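PDB 4MBU: similar to N-acetyltransferase from Staphylococcus aureus subsp. aureus, which probably transfers an acetyl group from acetyl-coenzyme A to an amine, as other members of the Gcn5-related N-acetyltransferase (GNAT) family do. Local coordinates for residues R6-K9 and K10-N14; I87-D90 and A91-G95; F58-G62 and S63-F67; Q101-Q104 and R105-E109. One frame throughout, in Å; residues are numbered along the deposited sequence.

Contact 1. Residues R6-K9 and K10-N14. With CD (cadmium ion), chain E; CD (cadmium ion), chain C.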
ATOM      1  N   ARG A   6      31.060   7.054  -4.866  1.00 14.94           N
ATOM      2  CA  ARG A   6      32.062   6.292  -5.624  1.00 12.74           C
ATOM      3  C   ARG A   6      31.845   4.807  -5.419  1.00 17.94           C
ATOM      4  O   ARG A   6      31.127   4.413  -4.513  1.00 12.20           O
ATOM      5  CB  ARG A   6      33.479   6.669  -5.182  1.00 14.26           C
ATOM      6  CG  ARG A   6      33.741   6.530  -3.668  1.00 15.20           C
ATOM      7  CD  ARG A   6      35.230   6.679  -3.340  1.00 12.82           C
ATOM      8  NE  ARG A   6      35.538   6.529  -1.911  1.00 14.34           N
ATOM      9  CZ  ARG A   6      35.584   5.363  -1.270  1.00 14.53           C
ATOM     10  NH1 ARG A   6      35.326   4.239  -1.931  1.00 14.45           N
ATOM     11  NH2 ARG A   6      35.881   5.312   0.029  1.00 14.31           N
ATOM     12  N   CYS A   7      32.459   3.975  -6.253  1.00 19.07           N
ATOM     13  CA  CYS A   7      32.450   2.548  -5.984  1.00 19.43           C
ATOM     14  C   CYS A   7      33.196   2.256  -4.686  1.00 20.07           C
ATOM     15  O   CYS A   7      34.181   2.925  -4.351  1.00 15.53           O
ATOM     16  CB  CYS A   7      33.081   1.775  -7.139  1.00 16.12           C
ATOM     17  SG  CYS A   7      32.108   1.921  -8.620  1.00 20.03           S
ATOM     18  N   ALA A   8      32.720   1.250  -3.960  1.00 18.85           N
ATOM     19  CA  ALA A   8      33.326   0.886  -2.691  1.00 17.96           C
ATOM     20  C   ALA A   8      34.647   0.186  -2.955  1.00 22.30           C
ATOM     21  O   ALA A   8      34.833  -0.432  -4.012  1.00 21.05           O
ATOM     22  CB  ALA A   8      32.403  -0.024  -1.912  1.00  9.17           C
ATOM     23  N   LYS A   9      35.543   0.266  -1.972  1.00 21.22           N
ATOM     24  CA  LYS A   9      36.831  -0.417  -2.000  1.00 25.47           C
ATOM     25  C   LYS A   9      36.988  -1.216  -0.697  1.00 25.20           C
ATOM     26  O   LYS A   9      36.214  -1.019   0.246  1.00 17.47           O
ATOM     27  CB  LYS A   9      37.961   0.613  -2.122  1.00 29.72           C
ATOM     28  CG  LYS A   9      37.801   1.628  -3.256  1.00 30.63           C
ATOM     29  CD  LYS A   9      38.327   1.095  -4.588  1.00 27.72           C
ATOM     30  CE  LYS A   9      39.850   1.065  -4.632  1.00 26.79           C
ATOM     31  NZ  LYS A   9      40.476   2.413  -4.511  1.00 29.15           N
ATOM     32  N   LYS A  10      37.988  -2.096  -0.631  1.00 27.28           N
ATOM     33  CA  LYS A  10      38.206  -2.922   0.562  1.00 28.11           C
ATOM     34  C   LYS A  10      38.341  -2.084   1.837  1.00 26.10           C
ATOM     35  O   LYS A  10      37.792  -2.421   2.892  1.00 24.28           O
ATOM     36  CB  LYS A  10      39.448  -3.800   0.381  1.00 35.27           C
ATOM     37  CG  LYS A  10      39.241  -5.040  -0.468  1.00 43.21           C
ATOM     38  CD  LYS A  10      40.557  -5.805  -0.643  1.00 50.33           C
ATOM     39  CE  LYS A  10      40.380  -7.083  -1.476  1.00 53.08           C
ATOM     40  NZ  LYS A  10      40.068  -6.839  -2.922  1.00 51.54           N
ATOM     41  N   GLU A  11      39.055  -0.970   1.723  1.00 28.88           N
ATOM     42  CA  GLU A  11      39.277  -0.066   2.850  1.00 31.96           C
ATOM     43  C   GLU A  11      37.987   0.565   3.385  1.00 32.46           C
ATOM     44  O   GLU A  11      38.000   1.211   4.436  1.00 36.33           O
ATOM     45  CB  GLU A  11      40.289   1.033   2.487  1.00 34.84           C
ATOM     46  CG  GLU A  11      40.523   1.234   0.985  1.00 41.34           C
ATOM     47  CD  GLU A  11      41.437   0.177   0.375  1.00 43.32           C
ATOM     48  OE1 GLU A  11      41.205  -0.209  -0.792  1.00 38.26           O
ATOM     49  OE2 GLU A  11      42.389  -0.266   1.061  1.00 44.89           O
ATOM     50  N   ASP A  12      36.879   0.372   2.673  1.00 22.63           N
ATOM     51  CA  ASP A  12      35.589   0.886   3.123  1.00 23.58           C
ATOM     52  C   ASP A  12      34.850  -0.110   4.033  1.00 21.81           C
ATOM     53  O   ASP A  12      33.960   0.274   4.799  1.00 22.04           O
ATOM     54  CB  ASP A  12      34.712   1.222   1.910  1.00 22.61           C
ATOM     55  CG  ASP A  12      35.314   2.301   1.026  1.00 23.90           C
ATOM     56  OD1 ASP A  12      36.009   3.199   1.547  1.00 24.43           O
ATOM     57  OD2 ASP A  12      35.078   2.250  -0.202  1.00 26.46           O
ATOM     58  N   LEU A  13      35.241  -1.382   3.951  1.00 22.52           N
ATOM     59  CA  LEU A  13      34.448  -2.469   4.535  1.00 22.61           C
ATOM     60  C   LEU A  13      34.126  -2.296   6.026  1.00 23.25           C
ATOM     61  O   LEU A  13      32.978  -2.494   6.456  1.00 23.68           O
ATOM     62  CB  LEU A  13      35.087  -3.834   4.239  1.00 19.43           C
ATOM     63  CG  LEU A  13      35.050  -4.224   2.756  1.00 20.78           C
ATOM     64  CD1 LEU A  13      35.678  -5.579   2.520  1.00 22.75           C
ATOM     65  CD2 LEU A  13      33.623  -4.227   2.211  1.00 18.26           C
ATOM     66  N   ASN A  14      35.115  -1.888   6.812  1.00 24.44           N
ATOM     67  CA  ASN A  14      34.876  -1.696   8.238  1.00 26.83           C
ATOM     68  C   ASN A  14      33.730  -0.717   8.462  1.00 24.02           C
ATOM     69  O   ASN A  14      32.774  -1.036   9.183  1.00 22.31           O
ATOM     70  CB  ASN A  14      36.147  -1.260   8.962  1.00 30.37           C
ATOM     71  CG  ASN A  14      37.118  -2.406   9.153  1.00 37.41           C
ATOM     72  OD1 ASN A  14      38.083  -2.547   8.406  1.00 43.56           O
ATOM     73  ND2 ASN A  14      36.854  -3.243  10.150  1.00 39.90           N
TER
HETATM   74 CD    CD E 203      33.923   3.452  -9.973  1.00 22.46          CD
HETATM   75 CD    CD C 201      33.694   0.058  -9.890  1.00 31.30          CD
HETATM   76  O   HOH W   1      33.998  -1.401  -7.766  1.00 38.64           O

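Contact 2. Residues I87-D90 and A91-G95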
ATOM      1  N   ILE A  87      19.915  -0.359   0.180  1.00 12.14           N
ATOM      2  CA  ILE A  87      20.570   0.896   0.518  1.00 13.05           C
ATOM      3  C   ILE A  87      20.594   1.032   2.035  1.00 16.99           C
ATOM      4  O   ILE A  87      19.585   0.802   2.696  1.00 12.28           O
ATOM      5  CB  ILE A  87      19.796   2.101  -0.040  1.00 13.82           C
ATOM      6  CG1 ILE A  87      19.715   2.057  -1.568  1.00 14.56           C
ATOM      7  CG2 ILE A  87      20.426   3.425   0.415  1.00 10.09           C
ATOM      8  CD1 ILE A  87      18.668   3.020  -2.120  1.00 10.77           C
ATOM      9  N   TYR A  88      21.745   1.412   2.580  1.00 15.99           N
ATOM     10  CA  TYR A  88      21.885   1.618   4.016  1.00 14.25           C
ATOM     11  C   TYR A  88      22.594   2.936   4.281  1.00 17.41           C
ATOM     12  O   TYR A  88      23.637   3.217   3.695  1.00 20.03           O
ATOM     13  CB  TYR A  88      22.664   0.464   4.641  1.00  8.48           C
ATOM     14  CG  TYR A  88      22.035  -0.886   4.409  1.00 13.18           C
ATOM     15  CD1 TYR A  88      21.022  -1.345   5.230  1.00 16.53           C
ATOM     16  CD2 TYR A  88      22.452  -1.695   3.364  1.00 14.22           C
ATOM     17  CE1 TYR A  88      20.449  -2.564   5.032  1.00 14.54           C
ATOM     18  CE2 TYR A  88      21.885  -2.924   3.152  1.00 13.62           C
ATOM     19  CZ  TYR A  88      20.878  -3.348   3.995  1.00 17.31           C
ATOM     20  OH  TYR A  88      20.287  -4.566   3.807  1.00 22.36           O
ATOM     21  N   VAL A  89      22.007   3.750   5.149  1.00 19.47           N
ATOM     22  CA  VAL A  89      22.560   5.057   5.489  1.00 18.92           C
ATOM     23  C   VAL A  89      22.849   5.083   6.982  1.00 18.06           C
ATOM     24  O   VAL A  89      22.023   4.628   7.783  1.00 12.79           O
ATOM     25  CB  VAL A  89      21.569   6.198   5.153  1.00 19.14           C
ATOM     26  CG1 VAL A  89      22.089   7.524   5.677  1.00 16.34           C
ATOM     27  CG2 VAL A  89      21.329   6.281   3.646  1.00 18.69           C
ATOM     28  N   ASP A  90      24.024   5.583   7.355  1.00 22.70           N
ATOM     29  CA  ASP A  90      24.373   5.726   8.768  1.00 25.50           C
ATOM     30  C   ASP A  90      23.289   6.531   9.489  1.00 19.38           C
ATOM     31  O   ASP A  90      22.757   7.501   8.940  1.00 15.42           O
ATOM     32  CB  ASP A  90      25.739   6.398   8.916  1.00 29.02           C
ATOM     33  CG  ASP A  90      26.266   6.342  10.341  1.00 36.14           C
ATOM     34  OD1 ASP A  90      25.837   7.166  11.173  1.00 33.92           O
ATOM     35  OD2 ASP A  90      27.117   5.476  10.632  1.00 43.40           O
ATOM     36  N   ALA A  91      22.941   6.108  10.702  1.00 18.47           N
ATOM     37  CA  ALA A  91      21.857   6.748  11.449  1.00 23.51           C
ATOM     38  C   ALA A  91      22.208   8.169  11.899  1.00 22.46           C
ATOM     39  O   ALA A  91      21.325   8.970  12.196  1.00 26.87           O
ATOM     40  CB  ALA A  91      21.437   5.877  12.638  1.00 25.16           C
ATOM     41  N   SER A  92      23.495   8.484  11.952  1.00 20.31           N
ATOM     42  CA  SER A  92      23.920   9.836  12.305  1.00 23.15           C
ATOM     43  C   SER A  92      23.873  10.741  11.088  1.00 24.61           C
ATOM     44  O   SER A  92      24.072  11.944  11.199  1.00 30.88           O
ATOM     45  CB  SER A  92      25.347   9.818  12.845  1.00 26.20           C
ATOM     46  OG  SER A  92      26.255   9.367  11.854  1.00 26.98           O
ATOM     47  N   ALA A  93      23.613  10.155   9.923  1.00 22.41           N
ATOM     48  CA  ALA A  93      23.714  10.890   8.663  1.00 21.93           C
ATOM     49  C   ALA A  93      22.392  10.947   7.891  1.00 21.72           C
ATOM     50  O   ALA A  93      22.393  11.128   6.669  1.00 26.31           O
ATOM     51  CB  ALA A  93      24.819  10.288   7.794  1.00 15.16           C
ATOM     52  N   ARG A  94      21.271  10.808   8.599  1.00 23.34           N
ATOM     53  CA  ARG A  94      19.960  10.789   7.948  1.00 24.17           C
ATOM     54  C   ARG A  94      19.497  12.209   7.653  1.00 25.21           C
ATOM     55  O   ARG A  94      19.969  13.157   8.278  1.00 26.12           O
ATOM     56  CB  ARG A  94      18.928  10.084   8.829  1.00 28.22           C
ATOM     57  CG  ARG A  94      19.342   8.706   9.325  1.00 31.34           C
ATOM     58  CD  ARG A  94      19.495   7.697   8.198  1.00 36.45           C
ATOM     59  NE  ARG A  94      18.272   7.534   7.412  1.00 42.60           N
ATOM     60  CZ  ARG A  94      17.178   6.906   7.842  1.00 47.83           C
ATOM     61  NH1 ARG A  94      17.132   6.392   9.068  1.00 49.33           N
ATOM     62  NH2 ARG A  94      16.118   6.807   7.048  1.00 45.59           N
ATOM     63  N   GLY A  95      18.587  12.355   6.692  1.00 29.76           N
ATOM     64  CA  GLY A  95      18.046  13.663   6.354  1.00 29.29           C
ATOM     65  C   GLY A  95      18.932  14.478   5.423  1.00 31.09           C
ATOM     66  O   GLY A  95      18.633  15.640   5.134  1.00 32.04           O
TER

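Contact 3. Residues F58-G62 and S63-F67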
ATOM      1  N   PHE A  58      28.536   6.452  -0.341  1.00 10.61           N
ATOM      2  CA  PHE A  58      28.505   7.887  -0.182  1.00 10.10           C
ATOM      3  C   PHE A  58      29.494   8.192   0.914  1.00 15.68           C
ATOM      4  O   PHE A  58      29.348   7.709   2.080  1.00 17.39           O
ATOM      5  CB  PHE A  58      27.128   8.371   0.251  1.00 11.56           C
ATOM      6  CG  PHE A  58      27.052   9.849   0.449  1.00 14.46           C
ATOM      7  CD1 PHE A  58      26.580  10.669  -0.561  1.00 13.23           C
ATOM      8  CD2 PHE A  58      27.456  10.424   1.645  1.00 16.00           C
ATOM      9  CE1 PHE A  58      26.513  12.034  -0.385  1.00 19.02           C
ATOM     10  CE2 PHE A  58      27.396  11.792   1.830  1.00 17.02           C
ATOM     11  CZ  PHE A  58      26.920  12.599   0.812  1.00 21.61           C
ATOM     12  N   GLU A  59      30.477   9.004   0.523  1.00 17.49           N
ATOM     13  CA  GLU A  59      31.583   9.418   1.371  1.00 23.43           C
ATOM     14  C   GLU A  59      31.589  10.939   1.507  1.00 23.07           C
ATOM     15  O   GLU A  59      31.442  11.663   0.516  1.00 26.07           O
ATOM     16  CB  GLU A  59      32.905   8.929   0.766  1.00 24.01           C
ATOM     17  CG  GLU A  59      34.159   9.383   1.499  1.00 31.63           C
ATOM     18  CD  GLU A  59      35.442   8.908   0.822  1.00 38.74           C
ATOM     19  OE1 GLU A  59      35.815   9.478  -0.223  1.00 39.83           O
ATOM     20  OE2 GLU A  59      36.077   7.959   1.330  1.00 44.67           O
ATOM     21  N   GLU A  60      31.740  11.418   2.740  1.00 22.11           N
ATOM     22  CA  GLU A  60      31.811  12.858   3.003  1.00 25.89           C
ATOM     23  C   GLU A  60      32.814  13.170   4.112  1.00 23.76           C
ATOM     24  O   GLU A  60      32.777  12.547   5.174  1.00 23.81           O
ATOM     25  CB  GLU A  60      30.438  13.409   3.380  1.00 27.89           C
ATOM     26  CG  GLU A  60      30.414  14.902   3.640  1.00 32.92           C
ATOM     27  CD  GLU A  60      29.028  15.400   4.016  1.00 36.55           C
ATOM     28  OE1 GLU A  60      28.330  15.946   3.135  1.00 35.29           O
ATOM     29  OE2 GLU A  60      28.636  15.243   5.194  1.00 41.10           O
ATOM     30  N   ASN A  61      33.701  14.131   3.857  1.00 20.43           N
ATOM     31  CA  ASN A  61      34.746  14.503   4.814  1.00 22.21           C
ATOM     32  C   ASN A  61      35.544  13.300   5.293  1.00 16.54           C
ATOM     33  O   ASN A  61      35.838  13.173   6.487  1.00 16.92           O
ATOM     34  CB  ASN A  61      34.156  15.265   6.006  1.00 26.76           C
ATOM     35  CG  ASN A  61      33.550  16.597   5.598  1.00 33.49           C
ATOM     36  OD1 ASN A  61      34.049  17.266   4.690  1.00 35.97           O
ATOM     37  ND2 ASN A  61      32.461  16.983   6.260  1.00 34.18           N
ATOM     38  N   GLY A  62      35.855  12.406   4.356  1.00 12.09           N
ATOM     39  CA  GLY A  62      36.701  11.264   4.636  1.00 15.74           C
ATOM     40  C   GLY A  62      35.955  10.112   5.282  1.00 22.90           C
ATOM     41  O   GLY A  62      36.557   9.090   5.612  1.00 26.53           O
ATOM     42  N   SER A  63      34.645  10.271   5.459  1.00 21.00           N
ATOM     43  CA  SER A  63      33.840   9.256   6.133  1.00 21.78           C
ATOM     44  C   SER A  63      32.759   8.646   5.242  1.00 17.58           C
ATOM     45  O   SER A  63      31.979   9.360   4.610  1.00 20.87           O
ATOM     46  CB  SER A  63      33.212   9.830   7.407  1.00 28.46           C
ATOM     47  OG  SER A  63      34.188   9.989   8.424  1.00 29.28           O
ATOM     48  N   VAL A  64      32.721   7.316   5.209  1.00 18.27           N
ATOM     49  CA  VAL A  64      31.661   6.580   4.527  1.00 17.70           C
ATOM     50  C   VAL A  64      30.355   6.661   5.334  1.00 17.77           C
ATOM     51  O   VAL A  64      30.235   6.059   6.408  1.00 20.39           O
ATOM     52  CB  VAL A  64      32.057   5.103   4.310  1.00 20.36           C
ATOM     53  CG1 VAL A  64      30.859   4.272   3.825  1.00 18.47           C
ATOM     54  CG2 VAL A  64      33.225   4.995   3.328  1.00 22.75           C
ATOM     55  N   LEU A  65      29.380   7.399   4.808  1.00 13.21           N
ATOM     56  CA  LEU A  65      28.119   7.614   5.517  1.00 14.34           C
ATOM     57  C   LEU A  65      26.999   6.769   4.941  1.00 18.37           C
ATOM     58  O   LEU A  65      25.895   6.723   5.499  1.00 12.15           O
ATOM     59  CB  LEU A  65      27.716   9.092   5.486  1.00 14.78           C
ATOM     60  CG  LEU A  65      28.754  10.071   6.054  1.00 20.41           C
ATOM     61  CD1 LEU A  65      28.221  11.501   6.051  1.00 24.02           C
ATOM     62  CD2 LEU A  65      29.195   9.667   7.459  1.00 17.61           C
ATOM     63  N   GLY A  66      27.249   6.121   3.806  1.00 16.16           N
ATOM     64  CA  GLY A  66      26.219   5.217   3.311  1.00 17.41           C
ATOM     65  C   GLY A  66      26.737   4.272   2.258  1.00 16.30           C
ATOM     66  O   GLY A  66      27.785   4.536   1.666  1.00 15.17           O
ATOM     67  N   PHE A  67      26.022   3.173   2.023  1.00 12.93           N
ATOM     68  CA  PHE A  67      26.386   2.270   0.928  1.00 11.32           C
ATOM     69  C   PHE A  67      25.161   1.636   0.292  1.00 14.00           C
ATOM     70  O   PHE A  67      24.073   1.689   0.858  1.00 12.32           O
ATOM     71  CB  PHE A  67      27.420   1.222   1.363  1.00 13.55           C
ATOM     72  CG  PHE A  67      26.846   0.054   2.106  1.00 13.63           C
ATOM     73  CD1 PHE A  67      26.626   0.125   3.478  1.00 13.45           C
ATOM     74  CD2 PHE A  67      26.568  -1.139   1.439  1.00 13.79           C
ATOM     75  CE1 PHE A  67      26.104  -0.977   4.174  1.00 15.78           C
ATOM     76  CE2 PHE A  67      26.056  -2.239   2.125  1.00 16.37           C
ATOM     77  CZ  PHE A  67      25.819  -2.158   3.492  1.00 13.12           C
TER

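Contact 4. Residues Q101-Q104 and R105-E109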
ATOM      1  N   GLN A 101      20.531   9.909  -3.330  1.00 18.43           N
ATOM      2  CA  GLN A 101      21.678   9.926  -4.242  1.00 22.79           C
ATOM      3  C   GLN A 101      22.175   8.515  -4.572  1.00 19.41           C
ATOM      4  O   GLN A 101      22.556   8.215  -5.727  1.00 18.42           O
ATOM      5  CB  GLN A 101      22.815  10.783  -3.666  1.00 22.43           C
ATOM      6  CG  GLN A 101      22.502  12.287  -3.623  1.00 23.01           C
ATOM      7  CD  GLN A 101      23.693  13.123  -3.164  1.00 28.08           C
ATOM      8  OE1 GLN A 101      24.804  12.997  -3.686  1.00 30.65           O
ATOM      9  NE2 GLN A 101      23.466  13.965  -2.171  1.00 30.82           N
ATOM     10  N   LEU A 102      22.169   7.651  -3.559  1.00 14.29           N
ATOM     11  CA  LEU A 102      22.548   6.260  -3.775  1.00 13.77           C
ATOM     12  C   LEU A 102      21.568   5.563  -4.723  1.00 13.84           C
ATOM     13  O   LEU A 102      21.984   4.903  -5.666  1.00 15.22           O
ATOM     14  CB  LEU A 102      22.683   5.513  -2.444  1.00 11.62           C
ATOM     15  CG  LEU A 102      23.967   5.882  -1.694  1.00 11.11           C
ATOM     16  CD1 LEU A 102      23.924   5.407  -0.275  1.00  9.39           C
ATOM     17  CD2 LEU A 102      25.162   5.277  -2.397  1.00  9.38           C
ATOM     18  N   LEU A 103      20.269   5.733  -4.491  1.00 14.25           N
ATOM     19  CA  LEU A 103      19.260   5.104  -5.341  1.00 13.55           C
ATOM     20  C   LEU A 103      19.397   5.590  -6.773  1.00  9.86           C
ATOM     21  O   LEU A 103      19.320   4.807  -7.718  1.00 11.16           O
ATOM     22  CB  LEU A 103      17.847   5.398  -4.822  1.00 11.45           C
ATOM     23  CG  LEU A 103      16.728   4.839  -5.695  1.00 11.16           C
ATOM     24  CD1 LEU A 103      16.941   3.351  -5.985  1.00  5.99           C
ATOM     25  CD2 LEU A 103      15.378   5.058  -5.014  1.00 14.57           C
ATOM     26  N   GLN A 104      19.595   6.891  -6.927  1.00 10.06           N
ATOM     27  CA  GLN A 104      19.799   7.473  -8.254  1.00 15.14           C
ATOM     28  C   GLN A 104      20.961   6.775  -8.963  1.00 14.94           C
ATOM     29  O   GLN A 104      20.847   6.356 -10.132  1.00 14.91           O
ATOM     30  CB  GLN A 104      20.067   8.972  -8.102  1.00 21.66           C
ATOM     31  CG  GLN A 104      20.307   9.716  -9.394  1.00 33.47           C
ATOM     32  CD  GLN A 104      20.578  11.190  -9.152  1.00 41.70           C
ATOM     33  OE1 GLN A 104      21.147  11.569  -8.122  1.00 43.93           O
ATOM     34  NE2 GLN A 104      20.166  12.030 -10.094  1.00 43.34           N
ATOM     35  N   ARG A 105      22.072   6.617  -8.245  1.00 14.40           N
ATOM     36  CA  ARG A 105      23.246   5.969  -8.833  1.00 10.34           C
ATOM     37  C   ARG A 105      22.989   4.495  -9.185  1.00 12.79           C
ATOM     38  O   ARG A 105      23.384   4.017 -10.258  1.00 17.07           O
ATOM     39  CB  ARG A 105      24.452   6.127  -7.897  1.00 10.25           C
ATOM     40  CG  ARG A 105      25.753   5.552  -8.436  1.00 18.46           C
ATOM     41  CD  ARG A 105      26.244   6.309  -9.672  1.00 23.95           C
ATOM     42  NE  ARG A 105      27.470   5.716 -10.207  1.00 27.84           N
ATOM     43  CZ  ARG A 105      27.496   4.707 -11.077  1.00 32.56           C
ATOM     44  NH1 ARG A 105      26.360   4.173 -11.521  1.00 30.57           N
ATOM     45  NH2 ARG A 105      28.661   4.226 -11.504  1.00 35.92           N
ATOM     46  N   LEU A 106      22.294   3.791  -8.294  1.00 10.93           N
ATOM     47  CA  LEU A 106      21.881   2.407  -8.552  1.00 14.86           C
ATOM     48  C   LEU A 106      21.064   2.308  -9.826  1.00 13.09           C
ATOM     49  O   LEU A 106      21.308   1.432 -10.655  1.00 16.17           O
ATOM     50  CB  LEU A 106      21.048   1.844  -7.392  1.00 12.00           C
ATOM     51  CG  LEU A 106      21.778   1.509  -6.094  1.00 12.41           C
ATOM     52  CD1 LEU A 106      20.764   1.106  -4.998  1.00 12.90           C
ATOM     53  CD2 LEU A 106      22.806   0.402  -6.325  1.00  7.94           C
ATOM     54  N   ILE A 107      20.086   3.200  -9.975  1.00 10.51           N
ATOM     55  CA  ILE A 107      19.230   3.188 -11.159  1.00 10.75           C
ATOM     56  C   ILE A 107      20.047   3.434 -12.429  1.00 13.65           C
ATOM     57  O   ILE A 107      19.883   2.711 -13.412  1.00 13.84           O
ATOM     58  CB  ILE A 107      18.066   4.208 -11.065  1.00  8.19           C
ATOM     59  CG1 ILE A 107      17.108   3.824  -9.940  1.00 10.30           C
ATOM     60  CG2 ILE A 107      17.278   4.249 -12.370  1.00  6.02           C
ATOM     61  CD1 ILE A 107      15.974   4.810  -9.767  1.00  8.54           C
ATOM     62  N   VAL A 108      20.928   4.436 -12.419  1.00 17.08           N
ATOM     63  CA  VAL A 108      21.744   4.661 -13.622  1.00 20.02           C
ATOM     64  C   VAL A 108      22.592   3.425 -13.967  1.00 22.57           C
ATOM     65  O   VAL A 108      22.717   3.046 -15.144  1.00 22.17           O
ATOM     66  CB  VAL A 108      22.610   5.976 -13.589  1.00 24.75           C
ATOM     67  CG1 VAL A 108      21.795   7.177 -13.087  1.00 16.37           C
ATOM     68  CG2 VAL A 108      23.876   5.802 -12.767  1.00 26.00           C
ATOM     69  N   GLU A 109      23.149   2.774 -12.948  1.00 19.39           N
ATOM     70  CA  GLU A 109      23.945   1.575 -13.206  1.00 15.18           C
ATOM     71  C   GLU A 109      23.082   0.434 -13.755  1.00 18.13           C
ATOM     72  O   GLU A 109      23.492  -0.284 -14.674  1.00 13.43           O
ATOM     73  CB  GLU A 109      24.661   1.127 -11.931  1.00 18.84           C
ATOM     74  CG  GLU A 109      25.740   0.086 -12.157  1.00 24.69           C
ATOM     75  CD  GLU A 109      27.000   0.668 -12.791  1.00 28.85           C
ATOM     76  OE1 GLU A 109      27.046   1.895 -13.047  1.00 26.29           O
ATOM     77  OE2 GLU A 109      27.953  -0.107 -13.029  1.00 35.88           O
TER

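Contact 1. Residues R6-K9 and K10-N14
Asp12 is clasped by Arg6 from one direction and by the backbone of Lys9 from another, so that one carboxylate ties together the turn between the first strand of the GNAT fold, residues 3-7, and the helix that follows it. The guanidinium comes end-on in a two-pronged salt bridge: NH1 of Arg6 gives a hydrogen bond to OD2 of Asp12 (2.6 Å), and NH2 of Arg6 gives a straighter one, 168° at the hydrogen, to OD1 of Asp12 (2.6 Å). The two flat groups lie nearly coplanar, 29° apart, and OD2 receives NH1 on its syn lone pair. With CG of Arg6 wedged between its own backbone N and carbonyl carbon (chi1 55°) and the chain extended beyond, the guanidinium is carried forward alongside the turn to Asp12. There NH1 also reaches O of Cys7 (3.0 Å), which helps to fix its rotation.

OD2 of Asp12 has a second donor, N of Lys9 (2.7 Å), which meets it from above the carboxylate plane. The exchange is reciprocal, because N of Asp12 bonds to O of Lys9 (2.9 Å). So many donors on one buried carboxylate probably stabilise its negative charge. The same NH2 of Arg6 also makes a salt bridge to Glu59 of strand 55-60, while Leu13 packs on Ile42 and Phe45 of helix 38-50. Next to Arg6, Cys7 turns to the surface, where its SG bridges two cadmium ions, 2.7 Å from that of chain E and 2.8 Å from that of chain C.

Contact 2. Residues I87-D90 and A91-G95
Asp90 and Ser92 are linked through OD1 of the aspartate. OD1 of Asp90 accepts a hydrogen bond from N of Ser92 (2.8 Å), closing an Asx turn; the amide approaches on the anti side of that oxygen, 23° out of the carboxylate plane. At chi1 -169° the carboxylate of Asp90 swings to the side of its own carbonyl carbon, which brings it beside N of Ser92. OG of Ser92 is also modelled against OD1, but so close that the detail of that bond is doubtful. A backbone bond from N of Ala93 to O of Asp90 (3.0 Å) superimposes a beta turn on the Asx turn, and the chain bends sharply as it leaves the strand.

Beyond the turn, Arg94 is bent at chi2 and chi3 and folds back on the strand end. Its CD rests on O of Asp90 at 3.4 Å and against CG1 of Val89 at 3.6 Å. The same valine methyl lies more loosely beside CB of Ala93 (4.4 Å).

Arg94 opens the stretch that runs into helix 98-112, matching the Arg/Gln-x-x-Gly-x-Gly/Ala signature with which GNAT enzymes typically hold the pyrophosphate of acetyl-coenzyme A; a similar role is likely here. Val89 leans on Ile98 and Ala99 of that helix, Asp90 on Ile19 of helix 13-26, and Ala93 on Leu65 of the adjoining strand 63-72.

Contact 3. Residues F58-G62 and S63-F67
Leu65 lies across from Phe58 and Glu60 in a tight beta hairpin, where strands 55-60 and 63-72 are joined by a type I' turn from Glu60 to Ser63. Starting at CB, the leucine meets the edge of the Phe58 ring, near its plane, 4.1 Å from CD2. CG sits anti to the carbonyl carbon (chi1 -57°), which sends the branch along the hairpin toward its turn. At the tip CD1 touches the stem of Glu60, 4.0 Å from CB, and also its carboxylate, 3.9 Å from OE2. That oxygen is engaged by a salt bridge to Lys96, and the methyl lies beside this ion pair. Ile98 of helix 98-112 and Ala93 provide further cover for Leu65.

The positive phi values of Asn61 and Gly62 shape the turn, and a reciprocal pair of backbone bonds between Glu60 and Ser63 closes it. Beyond the non-hydrogen-bonded pair Glu59-Val64 the register slips: Leu65 and Gly66 both face Phe58, a classic beta bulge. There the O atom of Phe58 accepts two hydrogen bonds, from N of Leu65 (2.7 Å), nearly along the C=O axis, and from N of Gly66 (3.1 Å), in the carbonyl plane.

Contact 4. Residues Q101-Q104 and R105-E109
Arg105, its backbone N bonded to O of Gln101 one turn earlier, directs the edge of its guanidinium at the carboxylate of Glu109 one turn later. NH1 and NH2 of Arg105 both hydrogen-bond OE1 of Glu109, at 2.8 and 3.2 Å, in an end-on salt bridge, so two nitrogens grip one oxygen. OE1 lies in the guanidinium plane, but the reverse does not hold: both nitrogens reach the carboxylate from one face, NH2 from well above it. The backbone N of Glu109 also lies at the guanidinium edge. A bend at chi2 (66°) in an otherwise extended arginine chain turns the group along the helix toward this partner.

The two segments are consecutive turns of helix 98-112, the helical arm of a beta-alpha-beta unit between strands 82-89 and 117-123. Regular i to i+4 backbone bonds hold them, such as N of Leu106 to O of Leu102 (2.9 Å). Between side chains, CD1 of Leu103 packs against CG1 of Ile107 at 4.0 Å, and that CG1 also presses on O of Leu103 (3.3 Å). Phe136 touches both residues, while Leu103 and Leu106 settle on His85 and Ile87 of strand 82-89.

Leu102, Leu103 and Leu106 thus face the sheet, and Arg105 and Glu109 run beside Phe56 of strand 55-60. Being four residues apart on a helix, the opposite charges should partly neutralise each other and steady this turn; OE2 of Glu109 makes a long, weak ion pair with Lys113.

Overall arrangement
Along the chain come contacts 1, 3, 2 and 4. The first three lie at strand ends in one mixed sheet: contact 3 is the hairpin of strands 55-60 and 63-72, flanked by strands 3-7 (contact 1) and 82-89 (contact 2), with their centres about 10 Å from its own. Arg6 and Glu59 bridge contacts 1 and 3, and backbone pairing joins contacts 2 and 3. Contact 4, on helix 98-112 and centred about 16 to 17 Å from the others, packs through Leu102, Leu103 and Leu106 on contacts 2 and 3. Contacts 2 and 4 belong to the strand-loop-helix region where GNAT enzymes usually bind acetyl-coenzyme A; contacts 1 and 3 build the neighbouring sheet edge.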